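PDB 3BJR: putative carboxylesterase from Lactobacillus plantarum WCFS1, which probably hydrolyses carboxylic ester bonds as an alpha/beta-hydrolase. Local coordinates for residues A[103-108]-A[139-144]. Residues are numbered along the deposited sequence; the frame is centred on the assembly and turned at random.
Sequences LDLGRA and ALYNDY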
# COMPACT_ATOMS: atom_id res chain seq x y z
N LEU A 103 -20.78 -12.03 13.99
CA LEU A 103 -21.81 -11.71 14.95
C LEU A 103 -21.16 -11.47 16.32
O LEU A 103 -21.47 -10.48 16.96
CB LEU A 103 -22.83 -12.84 15.03
CG LEU A 103 -23.67 -13.09 13.79
CD1 LEU A 103 -24.63 -14.23 14.09
CD2 LEU A 103 -24.42 -11.84 13.33
N ASP A 104 -20.24 -12.35 16.72
CA ASP A 104 -19.49 -12.19 17.99
C ASP A 104 -18.81 -10.81 18.06
O ASP A 104 -18.76 -10.20 19.12
CB ASP A 104 -18.40 -13.28 18.12
CG ASP A 104 -18.95 -14.67 18.42
OD1 ASP A 104 -20.07 -14.78 18.96
OD2 ASP A 104 -18.21 -15.66 18.17
N LEU A 105 -18.23 -10.36 16.96
CA LEU A 105 -17.58 -9.03 16.89
C LEU A 105 -18.63 -7.93 17.13
O LEU A 105 -18.38 -6.96 17.85
CB LEU A 105 -16.87 -8.83 15.57
CG LEU A 105 -16.25 -7.46 15.28
CD1 LEU A 105 -15.39 -7.01 16.48
CD2 LEU A 105 -15.47 -7.43 13.95
N GLY A 106 -19.83 -8.10 16.56
CA GLY A 106 -20.93 -7.17 16.80
C GLY A 106 -21.32 -7.11 18.28
O GLY A 106 -21.56 -6.03 18.85
N ARG A 107 -21.39 -8.28 18.91
CA ARG A 107 -21.73 -8.36 20.32
C ARG A 107 -20.70 -7.58 21.14
O ARG A 107 -21.04 -6.90 22.11
CB ARG A 107 -21.78 -9.81 20.76
CG ARG A 107 -22.85 -10.65 20.05
CD ARG A 107 -22.86 -12.08 20.56
NE ARG A 107 -23.94 -12.87 19.97
CZ ARG A 107 -23.82 -13.79 19.02
NH1 ARG A 107 -22.64 -14.14 18.51
NH2 ARG A 107 -24.92 -14.44 18.61
N ALA A 108 -19.44 -7.68 20.73
CA ALA A 108 -18.32 -7.01 21.39
C ALA A 108 -18.39 -5.49 21.23
O ALA A 108 -18.21 -4.76 22.19
CB ALA A 108 -16.97 -7.59 20.86
N ALA A 139 -13.36 -7.48 7.78
CA ALA A 139 -13.76 -7.01 6.43
C ALA A 139 -15.29 -7.22 6.21
O ALA A 139 -15.98 -6.36 5.66
CB ALA A 139 -12.95 -7.74 5.37
N LEU A 140 -15.78 -8.36 6.64
CA LEU A 140 -17.16 -8.68 6.52
C LEU A 140 -18.00 -7.91 7.53
O LEU A 140 -19.15 -7.60 7.24
CB LEU A 140 -17.42 -10.17 6.70
CG LEU A 140 -16.97 -11.12 5.59
CD1 LEU A 140 -17.14 -12.55 6.14
CD2 LEU A 140 -17.76 -10.95 4.23
N TYR A 141 -17.45 -7.64 8.72
CA TYR A 141 -18.14 -6.81 9.69
C TYR A 141 -18.37 -5.39 9.09
O TYR A 141 -19.46 -4.81 9.22
CB TYR A 141 -17.34 -6.73 11.01
CG TYR A 141 -18.16 -6.10 12.08
CD1 TYR A 141 -19.15 -6.83 12.74
CD2 TYR A 141 -17.99 -4.76 12.41
CE1 TYR A 141 -19.95 -6.23 13.72
CE2 TYR A 141 -18.79 -4.16 13.36
CZ TYR A 141 -19.78 -4.90 14.00
OH TYR A 141 -20.54 -4.30 14.95
N ASN A 142 -17.37 -4.86 8.39
CA ASN A 142 -17.47 -3.53 7.82
C ASN A 142 -18.55 -3.47 6.76
O ASN A 142 -19.13 -2.42 6.52
CB ASN A 142 -16.13 -3.11 7.19
CG ASN A 142 -16.00 -1.61 7.06
OD1 ASN A 142 -16.75 -0.89 7.69
ND2 ASN A 142 -15.03 -1.14 6.28
N ASP A 143 -18.81 -4.62 6.12
CA ASP A 143 -19.83 -4.75 5.09
C ASP A 143 -21.24 -4.95 5.60
O ASP A 143 -22.20 -4.53 4.95
CB ASP A 143 -19.57 -5.99 4.24
CG ASP A 143 -18.38 -5.87 3.25
OD1 ASP A 143 -17.55 -4.91 3.26
OD2 ASP A 143 -18.29 -6.85 2.46
N TYR A 144 -21.38 -5.64 6.73
CA TYR A 144 -22.68 -6.07 7.21
C TYR A 144 -23.16 -5.57 8.58
O TYR A 144 -24.22 -5.98 9.05
CB TYR A 144 -22.66 -7.60 7.29
CG TYR A 144 -22.58 -8.33 5.97
CD1 TYR A 144 -23.55 -8.14 5.00
CD2 TYR A 144 -21.57 -9.24 5.72
CE1 TYR A 144 -23.49 -8.82 3.78
CE2 TYR A 144 -21.50 -9.93 4.51
CZ TYR A 144 -22.45 -9.71 3.55
OH TYR A 144 -22.40 -10.39 2.36
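Tyr-141 reaches from helix 133-153 to helix 100-114, where Leu-105 covers one face of its ring and Gly-106 receives its far end. The leucine contact is a CH-pi interaction: CG of Leu-105 stands 4.0 Å from the Tyr-141 ring centroid, only 16° off the ring normal. The branch pressed closest is CD2, 3.5 Å from CG of Tyr-141, so this methyl lies over the CG-CB bond of Tyr-141 while CG of Leu-105 stands over the face, offset toward the CD1 side of the rim. Gly-106 is met obliquely by the outer half of the ring, its CA lying 3.4 Å from both CE1 and OH of Tyr-141. The ring meets bare backbone here, and CE1 of Tyr-141 is also 3.4 Å from Gly-106 N. In Tyr-141, CG is anti to the backbone N (chi1 -169°), which extends the ring toward helix 100-114; the nearest CA atoms, those of Leu-105 and Tyr-141, are 7.6 Å apart. The hydroxyl of this buried tyrosine is satisfied beyond the pair by a hydrogen bond between Tyr-141 OH and Leu-160 O. On helix 100-114, Asp-104 hydrogen-bonds Thr-30 OG1 through OD1 and Thr-89 OG1 through OD2. Helix 100-114 precedes strand 125-131 and helix 133-153 follows it through a GxSxG pattern consistent with a nucleophile elbow; with the mixed sheet's strand order 1-2-4-3-5-6-7-8, this topology fits the alpha/beta-hydrolase fold.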